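Local coordinates for protein histidine kinase (Synechocystis sp., PDB 5DFY) that binds the light-sensing pigment phycocyanobilin in this GAF domain, one piece of a longer sensor kinase that probably passes phosphate from ATP to a protein histidine, at residues Cys68-Val73 with Glu87-Met92; Gly128-Ala133 with Phe146-Phe151; Val154-Gly159 with Gln187-Leu192. One frame throughout, in Å; residues are numbered along the deposited sequence. Where two conformers were deposited one is given.

Contact 1 of 3, residues Cys68-Val73 with Glu87-Met92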
ATOM      1  N   CYS A  68       4.341   0.486 -27.236  1.00 19.40           N
ATOM      2  CA  CYS A  68       5.566  -0.296 -27.202  1.00 17.68           C
ATOM      3  C   CYS A  68       5.247  -1.692 -27.755  1.00 17.68           C
ATOM      4  O   CYS A  68       4.104  -1.984 -28.102  1.00 19.78           O
ATOM      5  CB  CYS A  68       6.151  -0.363 -25.793  1.00 17.48           C
ATOM      6  SG  CYS A  68       5.071  -1.060 -24.529  1.00 18.23           S
ATOM      7  N   ASP A  69       6.265  -2.532 -27.859  1.00 16.31           N
ATOM      8  CA  ASP A  69       6.121  -3.834 -28.507  1.00 16.64           C
ATOM      9  C   ASP A  69       5.786  -4.968 -27.546  1.00 17.98           C
ATOM     10  O   ASP A  69       5.069  -5.906 -27.902  1.00 17.39           O
ATOM     11  CB  ASP A  69       7.398  -4.159 -29.262  1.00 17.31           C
ATOM     12  CG  ASP A  69       7.646  -3.195 -30.396  1.00 19.70           C
ATOM     13  OD1 ASP A  69       6.677  -2.904 -31.138  1.00 19.75           O
ATOM     14  OD2 ASP A  69       8.784  -2.726 -30.531  1.00 19.45           O
ATOM     15  N   ARG A  70       6.293  -4.872 -26.314  1.00 16.86           N
ATOM     16  CA  ARG A  70       6.079  -5.914 -25.304  1.00 15.80           C
ATOM     17  C   ARG A  70       5.960  -5.256 -23.943  1.00 15.98           C
ATOM     18  O   ARG A  70       6.595  -4.249 -23.713  1.00 15.08           O
ATOM     19  CB  ARG A  70       7.214  -6.924 -25.270  1.00 17.39           C
ATOM     20  CG  ARG A  70       6.838  -8.242 -24.616  1.00 17.39           C
ATOM     21  CD  ARG A  70       8.019  -9.128 -24.240  1.00 17.52           C
ATOM     22  NE  ARG A  70       9.067  -9.287 -25.259  1.00 19.61           N
ATOM     23  CZ  ARG A  70       9.056 -10.169 -26.255  1.00 18.73           C
ATOM     24  NH1 ARG A  70      10.083 -10.186 -27.080  1.00 19.23           N
ATOM     25  NH2 ARG A  70       8.050 -11.011 -26.440  1.00 18.18           N
ATOM     26  N   VAL A  71       5.135  -5.833 -23.070  1.00 15.19           N
ATOM     27  CA  VAL A  71       5.059  -5.435 -21.659  1.00 15.08           C
ATOM     28  C   VAL A  71       5.174  -6.700 -20.828  1.00 16.89           C
ATOM     29  O   VAL A  71       4.562  -7.723 -21.157  1.00 17.28           O
ATOM     30  CB  VAL A  71       3.768  -4.705 -21.345  1.00 13.96           C
ATOM     31  CG1 VAL A  71       3.657  -4.398 -19.850  1.00 16.26           C
ATOM     32  CG2 VAL A  71       3.646  -3.447 -22.176  1.00 16.59           C
ATOM     33  N   LEU A  72       5.956  -6.637 -19.749  1.00 15.54           N
ATOM     34  CA  LEU A  72       6.148  -7.783 -18.873  1.00 15.36           C
ATOM     35  C   LEU A  72       5.909  -7.402 -17.419  1.00 16.27           C
ATOM     36  O   LEU A  72       6.273  -6.296 -16.969  1.00 17.80           O
ATOM     37  CB  LEU A  72       7.540  -8.378 -18.991  1.00 17.02           C
ATOM     38  CG  LEU A  72       7.941  -8.939 -20.365  1.00 17.33           C
ATOM     39  CD1 LEU A  72       9.435  -9.197 -20.441  1.00 17.64           C
ATOM     40  CD2 LEU A  72       7.139 -10.201 -20.635  1.00 18.72           C
ATOM     41  N   VAL A  73       5.302  -8.341 -16.705  1.00 17.20           N
ATOM     42  CA  VAL A  73       5.175  -8.277 -15.248  1.00 16.50           C
ATOM     43  C   VAL A  73       6.087  -9.336 -14.647  1.00 18.32           C
ATOM     44  O   VAL A  73       5.974 -10.516 -14.980  1.00 17.68           O
ATOM     45  CB  VAL A  73       3.724  -8.509 -14.803  1.00 17.60           C
ATOM     46  CG1 VAL A  73       3.625  -8.439 -13.258  1.00 17.67           C
ATOM     47  CG2 VAL A  73       2.783  -7.482 -15.427  1.00 18.85           C
ATOM     48  N   GLU A  87       2.633 -11.387 -19.829  1.00 18.90           N
ATOM     49  CA  GLU A  87       3.167 -10.749 -21.027  1.00 19.49           C
ATOM     50  C   GLU A  87       2.029 -10.186 -21.866  1.00 17.23           C
ATOM     51  O   GLU A  87       1.018 -10.857 -22.087  1.00 19.48           O
ATOM     52  CB  GLU A  87       3.971 -11.761 -21.853  1.00 19.00           C
ATOM     53  CG  GLU A  87       4.419 -11.255 -23.217  1.00 17.82           C
ATOM     54  CD  GLU A  87       5.121 -12.343 -24.010  1.00 19.85           C
ATOM     55  OE1 GLU A  87       4.660 -13.511 -23.952  1.00 19.88           O
ATOM     56  OE2 GLU A  87       6.136 -12.031 -24.661  1.00 18.76           O
ATOM     57  N   SER A  88       2.188  -8.961 -22.353  1.00 16.65           N
ATOM     58  CA  SER A  88       1.363  -8.433 -23.431  1.00 15.84           C
ATOM     59  C   SER A  88       2.318  -8.135 -24.579  1.00 17.28           C
ATOM     60  O   SER A  88       3.266  -7.384 -24.405  1.00 16.70           O
ATOM     61  CB  SER A  88       0.606  -7.170 -23.006  1.00 18.12           C
ATOM     62  OG  SER A  88      -0.179  -6.621 -24.045  1.00 18.35           O
ATOM     63  N   VAL A  89       2.080  -8.731 -25.744  1.00 17.62           N
ATOM     64  CA  VAL A  89       2.985  -8.562 -26.862  1.00 16.78           C
ATOM     65  C   VAL A  89       2.215  -8.443 -28.175  1.00 16.62           C
ATOM     66  O   VAL A  89       1.182  -9.106 -28.367  1.00 17.64           O
ATOM     67  CB  VAL A  89       3.989  -9.733 -26.916  1.00 16.48           C
ATOM     68  CG1 VAL A  89       3.297 -11.082 -27.132  1.00 19.89           C
ATOM     69  CG2 VAL A  89       5.057  -9.514 -27.984  1.00 19.32           C
ATOM     70  N   ALA A  90       2.705  -7.577 -29.065  1.00 17.47           N
ATOM     71  CA  ALA A  90       2.097  -7.439 -30.392  1.00 18.80           C
ATOM     72  C   ALA A  90       2.351  -8.713 -31.197  1.00 18.02           C
ATOM     73  O   ALA A  90       3.373  -9.378 -31.022  1.00 18.91           O
ATOM     74  CB  ALA A  90       2.651  -6.226 -31.118  1.00 19.39           C
ATOM     75  N   GLN A  91       1.421  -9.045 -32.080  1.00 18.03           N
ATOM     76  CA  GLN A  91       1.446 -10.334 -32.770  1.00 17.75           C
ATOM     77  C   GLN A  91       2.689 -10.559 -33.644  1.00 17.23           C
ATOM     78  O   GLN A  91       3.052 -11.721 -33.922  1.00 18.17           O
ATOM     79  CB  GLN A  91       0.203 -10.506 -33.635  1.00 20.77           C
ATOM     80  CG  GLN A  91       0.163  -9.611 -34.825  1.00 19.45           C
ATOM     81  CD  GLN A  91      -1.137  -9.783 -35.597  1.00 19.75           C
ATOM     82  OE1 GLN A  91      -1.459 -10.879 -36.053  1.00 23.73           O
ATOM     83  NE2 GLN A  91      -1.889  -8.707 -35.722  1.00 21.01           N
ATOM     84  N   MET A  92       3.335  -9.482 -34.081  1.00 16.98           N
ATOM     85  CA  MET A  92       4.467  -9.619 -35.000  1.00 15.80           C
ATOM     86  C   MET A  92       5.751 -10.132 -34.349  1.00 16.42           C
ATOM     87  O   MET A  92       6.719 -10.458 -35.049  1.00 17.14           O
ATOM     88  CB  MET A  92       4.776  -8.286 -35.711  1.00 16.26           C
ATOM     89  CG  MET A  92       5.266  -7.196 -34.800  1.00 16.96           C
ATOM     90  SD  MET A  92       5.554  -5.600 -35.604  1.00 18.07           S
ATOM     91  CE  MET A  92       7.080  -5.928 -36.489  1.00 18.29           C
TER
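Arg70 and Glu87 meet diagonally across two antiparallel strands, the NH2 of Arg70 lying 2.8 Å from OE2 of Glu87 in a salt bridge. The carboxylate oxygen sits at the guanidinium edge, tilted 18° from its plane. Glu87 reaches along the face with an extended chain, while Arg70 bends at its third torsion (chi3 -46°), which brings NH2 back to the oxygen. The pair is flanked by apolar neighbours on the same face: Leu72 CD2 rests alongside Glu87 CB at 3.7 Å, and Val89 CG2 lies 3.7 Å from Arg70 NH2. Arg70 NH1 also bonds to Phe146 O, and NH2 to Glu94 O. An alanine in place of Arg70 would probably leave the Glu87 carboxylate without its countercharge and both carbonyls without their guanidinium donors. The carboxylate has backbone donors too, Leu96 N to OE2 and Lys97 N to OE1.

The backbone sets this spacing. Val71 and Ser88 form a hydrogen-bonded pair, with Val71 N to Ser88 O at 2.8 Å and Ser88 N to Val71 O at 2.9 Å; beyond the last bridge, Ala90 N still reaches Asp69 O at 3.1 Å. The contact joins the open ends of the hairpin of strands 70-76 and 82-89, at the edge of the GAF sheet. Strand 161-170 flanks 70-76 through a classic bulge, Asp69 and Arg70 both facing Tyr169, and helix 50-66 covers Val71 and Ser88.

Contact 2 of 3, residues Gly128-Ala133 with Phe146-Phe151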
ATOM      1  N   GLY A 128      17.270   3.858 -23.850  1.00 21.69           N
ATOM      2  CA  GLY A 128      16.809   4.062 -25.209  1.00 23.03           C
ATOM      3  C   GLY A 128      17.421   3.141 -26.252  1.00 22.15           C
ATOM      4  O   GLY A 128      16.820   2.914 -27.294  1.00 22.40           O
ATOM      5  N   ASP A 129      18.608   2.622 -25.983  1.00 21.88           N
ATOM      6  CA  ASP A 129      19.267   1.685 -26.892  1.00 22.37           C
ATOM      7  C   ASP A 129      20.191   0.808 -26.086  1.00 23.62           C
ATOM      8  O   ASP A 129      21.222   1.273 -25.594  1.00 25.29           O
ATOM      9  CB  ASP A 129      20.043   2.430 -27.982  1.00 24.05           C
ATOM     10  CG  ASP A 129      20.533   1.519 -29.071  1.00 27.19           C
ATOM     11  OD1 ASP A 129      20.622   0.299 -28.851  1.00 24.89           O
ATOM     12  OD2 ASP A 129      20.823   2.037 -30.174  1.00 29.74           O
ATOM     13  N   VAL A 130      19.832  -0.460 -25.912  1.00 22.29           N
ATOM     14  CA  VAL A 130      20.628  -1.333 -25.081  1.00 23.05           C
ATOM     15  C   VAL A 130      22.043  -1.483 -25.645  1.00 25.33           C
ATOM     16  O   VAL A 130      22.958  -1.814 -24.910  1.00 27.79           O
ATOM     17  CB  VAL A 130      20.008  -2.733 -24.923  1.00 24.78           C
ATOM     18  CG1 VAL A 130      18.625  -2.641 -24.243  1.00 24.18           C
ATOM     19  CG2 VAL A 130      19.926  -3.464 -26.262  1.00 22.64           C
ATOM     20  N   GLU A 131      22.206  -1.246 -26.939  1.00 26.41           N
ATOM     21  CA  GLU A 131      23.498  -1.476 -27.576  1.00 29.63           C
ATOM     22  C   GLU A 131      24.508  -0.392 -27.217  1.00 33.02           C
ATOM     23  O   GLU A 131      25.716  -0.614 -27.330  1.00 33.94           O
ATOM     24  CB  GLU A 131      23.328  -1.564 -29.094  1.00 27.47           C
ATOM     25  CG  GLU A 131      22.557  -2.814 -29.533  1.00 27.91           C
ATOM     26  CD  GLU A 131      23.273  -4.120 -29.206  1.00 33.58           C
ATOM     27  OE1 GLU A 131      24.521  -4.123 -29.122  1.00 37.56           O
ATOM     28  OE2 GLU A 131      22.588  -5.155 -29.026  1.00 36.01           O
ATOM     29  N   THR A 132      24.023   0.762 -26.777  1.00 29.02           N
ATOM     30  CA  THR A 132      24.905   1.876 -26.439  1.00 31.05           C
ATOM     31  C   THR A 132      24.932   2.177 -24.940  1.00 34.08           C
ATOM     32  O   THR A 132      25.445   3.218 -24.516  1.00 39.23           O
ATOM     33  CB  THR A 132      24.492   3.148 -27.194  1.00 30.84           C
ATOM     34  OG1 THR A 132      23.232   3.624 -26.703  1.00 34.03           O
ATOM     35  CG2 THR A 132      24.390   2.883 -28.675  1.00 34.32           C
ATOM     36  N   ALA A 133      24.407   1.264 -24.130  1.00 29.38           N
ATOM     37  CA  ALA A 133      24.184   1.555 -22.716  1.00 30.00           C
ATOM     38  C   ALA A 133      25.372   1.187 -21.837  1.00 32.57           C
ATOM     39  O   ALA A 133      25.394   1.519 -20.655  1.00 36.95           O
ATOM     40  CB  ALA A 133      22.934   0.826 -22.225  1.00 32.81           C
ATOM     41  N   PHE A 146      15.802 -11.682 -25.392  1.00 20.08           N
ATOM     42  CA  PHE A 146      14.402 -11.331 -25.240  1.00 18.93           C
ATOM     43  C   PHE A 146      13.952 -10.243 -26.221  1.00 18.86           C
ATOM     44  O   PHE A 146      12.852  -9.703 -26.110  1.00 18.56           O
ATOM     45  CB  PHE A 146      14.153 -10.919 -23.790  1.00 21.17           C
ATOM     46  CG  PHE A 146      14.366 -12.057 -22.813  1.00 20.92           C
ATOM     47  CD1 PHE A 146      13.895 -13.333 -23.095  1.00 26.31           C
ATOM     48  CD2 PHE A 146      15.050 -11.859 -21.642  1.00 25.40           C
ATOM     49  CE1 PHE A 146      14.107 -14.370 -22.212  1.00 27.64           C
ATOM     50  CE2 PHE A 146      15.262 -12.898 -20.765  1.00 26.42           C
ATOM     51  CZ  PHE A 146      14.787 -14.137 -21.041  1.00 24.55           C
ATOM     52  N   GLU A 147      14.770  -9.976 -27.228  1.00 18.15           N
ATOM     53  CA  GLU A 147      14.461  -9.029 -28.301  1.00 18.71           C
ATOM     54  C   GLU A 147      14.137  -7.633 -27.739  1.00 18.48           C
ATOM     55  O   GLU A 147      13.222  -6.958 -28.192  1.00 18.95           O
ATOM     56  CB  GLU A 147      13.313  -9.546 -29.191  1.00 18.46           C
ATOM     57  CG  GLU A 147      13.336  -8.889 -30.563  1.00 19.19           C
ATOM     58  CD  GLU A 147      12.375  -9.499 -31.571  1.00 19.56           C
ATOM     59  OE1 GLU A 147      11.450 -10.256 -31.196  1.00 19.57           O
ATOM     60  OE2 GLU A 147      12.542  -9.216 -32.774  1.00 19.12           O
ATOM     61  N   ILE A 148      14.923  -7.212 -26.756  1.00 17.40           N
ATOM     62  CA  ILE A 148      14.759  -5.907 -26.133  1.00 16.46           C
ATOM     63  C   ILE A 148      15.798  -4.944 -26.704  1.00 18.41           C
ATOM     64  O   ILE A 148      16.991  -5.108 -26.462  1.00 21.47           O
ATOM     65  CB  ILE A 148      14.923  -5.988 -24.605  1.00 16.42           C
ATOM     66  CG1 ILE A 148      13.811  -6.864 -24.006  1.00 18.22           C
ATOM     67  CG2 ILE A 148      14.840  -4.595 -24.018  1.00 19.21           C
ATOM     68  CD1 ILE A 148      14.052  -7.290 -22.555  1.00 18.74           C
ATOM     69  N   ARG A 149      15.357  -3.961 -27.479  1.00 16.99           N
ATOM     70  CA  ARG A 149      16.252  -2.935 -27.993  1.00 18.47           C
ATOM     71  C   ARG A 149      16.253  -1.692 -27.114  1.00 19.93           C
ATOM     72  O   ARG A 149      17.237  -0.965 -27.064  1.00 20.55           O
ATOM     73  CB  ARG A 149      15.859  -2.550 -29.411  1.00 19.24           C
ATOM     74  CG  ARG A 149      16.776  -1.510 -30.059  1.00 22.72           C
ATOM     75  CD  ARG A 149      18.201  -2.046 -30.264  1.00 25.20           C
ATOM     76  NE  ARG A 149      19.035  -0.997 -30.822  1.00 25.71           N
ATOM     77  CZ  ARG A 149      19.049  -0.664 -32.110  1.00 31.86           C
ATOM     78  NH1 ARG A 149      18.303  -1.323 -32.995  1.00 28.49           N
ATOM     79  NH2 ARG A 149      19.816   0.333 -32.518  1.00 35.19           N
ATOM     80  N   ALA A 150      15.121  -1.432 -26.460  1.00 18.85           N
ATOM     81  CA  ALA A 150      14.950  -0.256 -25.587  1.00 17.89           C
ATOM     82  C   ALA A 150      14.000  -0.683 -24.487  1.00 18.64           C
ATOM     83  O   ALA A 150      13.106  -1.469 -24.751  1.00 17.42           O
ATOM     84  CB  ALA A 150      14.375   0.931 -26.330  1.00 17.60           C
ATOM     85  N   PHE A 151      14.182  -0.201 -23.255  1.00 17.45           N
ATOM     86  CA  PHE A 151      13.257  -0.598 -22.190  1.00 16.19           C
ATOM     87  C   PHE A 151      13.025   0.500 -21.187  1.00 17.11           C
ATOM     88  O   PHE A 151      13.861   1.367 -20.983  1.00 18.36           O
ATOM     89  CB  PHE A 151      13.736  -1.869 -21.471  1.00 17.69           C
ATOM     90  CG  PHE A 151      14.989  -1.721 -20.653  1.00 18.15           C
ATOM     91  CD1 PHE A 151      14.930  -1.263 -19.340  1.00 19.93           C
ATOM     92  CD2 PHE A 151      16.218  -2.104 -21.168  1.00 18.82           C
ATOM     93  CE1 PHE A 151      16.080  -1.144 -18.568  1.00 21.65           C
ATOM     94  CE2 PHE A 151      17.377  -1.996 -20.399  1.00 20.12           C
ATOM     95  CZ  PHE A 151      17.311  -1.514 -19.097  1.00 23.50           C
TER
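Arg149 grips Asp129 side-on, one nitrogen to each oxygen, and the same aspartate closes an Asx turn in the loop that leads from strand 125-127 of the GAF sheet to helix 137-145. Arg149 NE gives an almost straight bond to OD1 of Asp129 (2.8 Å, 172°), and Arg149 NH2 reaches Asp129 OD2 at 3.1 Å. Although OD1 lies in the guanidinium plane, both nitrogens come from above the carboxylate, so the two flat groups are far from coplanar. The backbone N of Glu131 approaches OD1 from the opposite face, and this atom therefore takes two donors that fix the carboxylate's rotation. The Arg149 side chain sets out with CG anti to the backbone N (chi1 -178°), then folds at the next torsion (chi2 65°). The Glu131 side chain crosses that of Arg149 at about a right angle, only its CG coming near NE, and its carboxylate forms a salt bridge with Arg144 of helix 137-145.

Beside this polar clasp, Val130 points toward segment 146-151 and Val130 N bonds to Arg149 O at 2.9 Å. Both methyls of Val130 lie against the carbonyl oxygens of Ile148 and Arg149, CG2 3.4 Å from Ile148 O. The side chain of Phe151 lies about 5 Å from the bound phycocyanobilin and packs on Tyr169, a residue of the pigment's pocket; Val130 CG1 also meets its ring edge, 3.9 Å from Phe151 CD2.

Contact 3 of 3, residues Val154-Gly159 with Gln187-Leu192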
ATOM      1  N   VAL A 154       9.994  -0.139 -14.264  1.00 16.46           N
ATOM      2  CA  VAL A 154       9.622   0.594 -13.043  1.00 17.67           C
ATOM      3  C   VAL A 154       9.241  -0.383 -11.939  1.00 15.47           C
ATOM      4  O   VAL A 154       8.913  -1.536 -12.197  1.00 16.42           O
ATOM      5  CB  VAL A 154       8.469   1.568 -13.295  1.00 16.85           C
ATOM      6  CG1 VAL A 154       8.806   2.524 -14.396  1.00 21.28           C
ATOM      7  CG2 VAL A 154       7.188   0.835 -13.638  1.00 17.74           C
ATOM      8  N   PRO A 155       9.283   0.074 -10.676  1.00 15.12           N
ATOM      9  CA  PRO A 155       8.964  -0.824  -9.573  1.00 16.69           C
ATOM     10  C   PRO A 155       7.482  -0.944  -9.280  1.00 13.88           C
ATOM     11  O   PRO A 155       6.749   0.027  -9.466  1.00 15.92           O
ATOM     12  CB  PRO A 155       9.675  -0.167  -8.376  1.00 18.73           C
ATOM     13  CG  PRO A 155       9.775   1.246  -8.722  1.00 20.02           C
ATOM     14  CD  PRO A 155       9.765   1.390 -10.217  1.00 17.49           C
ATOM     15  N   VAL A 156       7.062  -2.126  -8.837  1.00 15.88           N
ATOM     16  CA  VAL A 156       5.705  -2.363  -8.385  1.00 14.28           C
ATOM     17  C   VAL A 156       5.743  -2.611  -6.881  1.00 14.72           C
ATOM     18  O   VAL A 156       6.246  -3.664  -6.443  1.00 15.85           O
ATOM     19  CB  VAL A 156       5.077  -3.570  -9.094  1.00 14.69           C
ATOM     20  CG1 VAL A 156       3.655  -3.754  -8.611  1.00 16.46           C
ATOM     21  CG2 VAL A 156       5.107  -3.391 -10.606  1.00 16.29           C
ATOM     22  N   PHE A 157       5.212  -1.665  -6.108  1.00 15.68           N
ATOM     23  CA  PHE A 157       5.098  -1.805  -4.662  1.00 16.61           C
ATOM     24  C   PHE A 157       3.703  -2.251  -4.289  1.00 16.82           C
ATOM     25  O   PHE A 157       2.714  -1.694  -4.762  1.00 17.48           O
ATOM     26  CB  PHE A 157       5.436  -0.500  -3.937  1.00 18.69           C
ATOM     27  CG  PHE A 157       6.901  -0.307  -3.723  1.00 17.98           C
ATOM     28  CD1 PHE A 157       7.706   0.110  -4.763  1.00 20.26           C
ATOM     29  CD2 PHE A 157       7.481  -0.576  -2.488  1.00 21.93           C
ATOM     30  CE1 PHE A 157       9.069   0.259  -4.600  1.00 20.87           C
ATOM     31  CE2 PHE A 157       8.849  -0.423  -2.314  1.00 21.03           C
ATOM     32  CZ  PHE A 157       9.635  -0.005  -3.366  1.00 20.90           C
ATOM     33  N   VAL A 158       3.659  -3.293  -3.470  1.00 16.90           N
ATOM     34  CA  VAL A 158       2.420  -3.863  -2.966  1.00 16.28           C
ATOM     35  C   VAL A 158       2.457  -3.604  -1.482  1.00 20.04           C
ATOM     36  O   VAL A 158       3.258  -4.191  -0.750  1.00 18.58           O
ATOM     37  CB  VAL A 158       2.310  -5.351  -3.305  1.00 17.00           C
ATOM     38  CG1 VAL A 158       1.152  -6.049  -2.571  1.00 19.46           C
ATOM     39  CG2 VAL A 158       2.148  -5.504  -4.812  1.00 18.64           C
ATOM     40  N   GLY A 159       1.619  -2.672  -1.029  1.00 22.29           N
ATOM     41  CA  GLY A 159       1.685  -2.278   0.360  1.00 24.77           C
ATOM     42  C   GLY A 159       3.046  -1.696   0.613  1.00 21.79           C
ATOM     43  O   GLY A 159       3.480  -0.795  -0.104  1.00 32.53           O
ATOM     44  N   GLN A 187       3.275   5.587 -12.343  1.00 17.45           N
ATOM     45  CA  GLN A 187       1.961   5.593 -11.696  1.00 16.70           C
ATOM     46  C   GLN A 187       1.112   4.362 -12.046  1.00 16.03           C
ATOM     47  O   GLN A 187       0.363   3.871 -11.203  1.00 16.44           O
ATOM     48  CB  GLN A 187       1.187   6.860 -12.044  1.00 16.31           C
ATOM     49  CG  GLN A 187       1.796   8.139 -11.461  1.00 16.00           C
ATOM     50  CD  GLN A 187       2.068   8.026  -9.975  1.00 17.16           C
ATOM     51  OE1 GLN A 187       1.284   7.443  -9.216  1.00 18.42           O
ATOM     52  NE2 GLN A 187       3.211   8.549  -9.551  1.00 16.55           N
ATOM     53  N   ILE A 188       1.194   3.888 -13.286  1.00 15.50           N
ATOM     54  CA  ILE A 188       0.479   2.664 -13.641  1.00 15.83           C
ATOM     55  C   ILE A 188       0.954   1.520 -12.742  1.00 16.65           C
ATOM     56  O   ILE A 188       0.160   0.690 -12.268  1.00 15.97           O
ATOM     57  CB  ILE A 188       0.675   2.314 -15.144  1.00 15.86           C
ATOM     58  CG1 ILE A 188      -0.053   3.345 -15.987  1.00 19.19           C
ATOM     59  CG2 ILE A 188       0.149   0.904 -15.458  1.00 17.11           C
ATOM     60  CD1 ILE A 188       0.189   3.229 -17.452  1.00 21.64           C
ATOM     61  N   ALA A 189       2.252   1.474 -12.473  1.00 16.48           N
ATOM     62  CA  ALA A 189       2.772   0.443 -11.590  1.00 14.74           C
ATOM     63  C   ALA A 189       2.298   0.642 -10.139  1.00 14.66           C
ATOM     64  O   ALA A 189       1.958  -0.317  -9.472  1.00 15.43           O
ATOM     65  CB  ALA A 189       4.307   0.394 -11.647  1.00 15.88           C
ATOM     66  N   ASN A 190       2.257   1.886  -9.671  1.00 16.60           N
ATOM     67  CA  ASN A 190       1.698   2.157  -8.341  1.00 16.31           C
ATOM     68  C   ASN A 190       0.266   1.620  -8.241  1.00 15.50           C
ATOM     69  O   ASN A 190      -0.113   0.988  -7.261  1.00 16.40           O
ATOM     70  CB  ASN A 190       1.662   3.649  -8.029  1.00 16.68           C
ATOM     71  CG  ASN A 190       3.028   4.245  -7.718  1.00 17.60           C
ATOM     72  OD1 ASN A 190       3.993   3.546  -7.412  1.00 18.79           O
ATOM     73  ND2 ASN A 190       3.099   5.571  -7.788  1.00 16.64           N
ATOM     74  N   GLN A 191      -0.522   1.862  -9.275  1.00 16.95           N
ATOM     75  CA  GLN A 191      -1.923   1.438  -9.297  0.51 16.37           C
ATOM     76  C   GLN A 191      -2.034  -0.077  -9.341  1.00 15.98           C
ATOM     77  O   GLN A 191      -2.890  -0.675  -8.696  1.00 17.94           O
ATOM     78  CB  GLN A 191      -2.655   2.039 -10.498  0.51 18.22           C
ATOM     79  CG  GLN A 191      -4.109   1.563 -10.623  0.51 18.69           C
ATOM     80  CD  GLN A 191      -4.920   1.845  -9.361  0.51 21.87           C
ATOM     81  OE1 GLN A 191      -5.354   0.925  -8.633  0.51 23.06           O
ATOM     82  NE2 GLN A 191      -5.110   3.125  -9.084  0.51 23.05           N
ATOM     83  N   LEU A 192      -1.151  -0.714 -10.101  1.00 16.35           N
ATOM     84  CA  LEU A 192      -1.106  -2.172 -10.154  1.00 15.82           C
ATOM     85  C   LEU A 192      -0.837  -2.747  -8.765  1.00 17.63           C
ATOM     86  O   LEU A 192      -1.470  -3.712  -8.335  1.00 16.79           O
ATOM     87  CB  LEU A 192      -0.039  -2.654 -11.135  1.00 17.39           C
ATOM     88  CG  LEU A 192       0.262  -4.149 -11.102  1.00 18.69           C
ATOM     89  CD1 LEU A 192      -0.972  -4.977 -11.476  1.00 17.53           C
ATOM     90  CD2 LEU A 192       1.412  -4.422 -12.070  1.00 18.25           C
TER
HETATM   91  O   HOH W   1       4.916   0.874  -7.447  1.00 19.02           O
HETATM   92  O   HOH W   2       1.603   0.712  -5.002  1.00 20.13           O
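Pro155 O, Phe157 N and Asn190 OD1 all hold one water, which joins a sheet strand to the long helix packed on it in the layered alpha/beta fold of the GAF domain. The water donates to Asn190 OD1 at 2.8 Å and to Pro155 O at 2.9 Å, and accepts from Phe157 N, also at 2.9 Å, so three of its bonds are used across the contact. Asn190 starts out pointing away from the strand, yet its side chain folds back (chi1 -74°) until the amide oxygen reaches the water; its other end, ND2, gives a bond to Gln187 OE1 within the helix. A second water repeats the theme one step along, donating to Phe157 O at 2.7 Å and to the backbone O of Asn190. No direct hydrogen bond spans the two segments, and the waters take that role.

Strand 154-158 and the helix segment run in nearly the same direction, 24° apart, and their close approach is consistent with a small residue at the nearest point, Ala189. Its CB is pressed 3.3 Å from Pro155 O and 3.5 Å from Val154 CG2, a tight fit, with a Val156 methyl nearby as the third neighbour. Helix 50-66 packs beside the same helix through Ile188 and Leu192, while Gln187 and Asn190 pack on Phe205 and Leu201, respectively, of the second subunit. The Phe157 ring leads away from the helix to stack on His122. With CG1 anti to the backbone N (chi1 -179°), Val156 presents both methyls to the helix, CG1 near Ala189 O and CG2 4.0 Å from Ala189 CB and 4.1 Å from Leu192 CD2.

All three contacts hold pieces of a single GAF sheet, and their chemistry follows their place in it. Contact 3, between strand and helix, is buried at its directly touching residues, and there apolar packing and waters replace direct polar bonds. Contacts 1 and 2 are only partly buried, and each pairs an arginine with a carboxylate beside a backbone ladder or bond. Contact 1 ties neighbouring strands at one margin of the sheet, whereas contact 2 fastens a loop to the start of strand 150-158, the strand contact 3 also uses further along. Contacts 1 and 2 touch directly, Arg70 NH1 of one probably donating to Phe146 O of the other; contacts 2 and 3 lie about 23 Å apart, centre to centre.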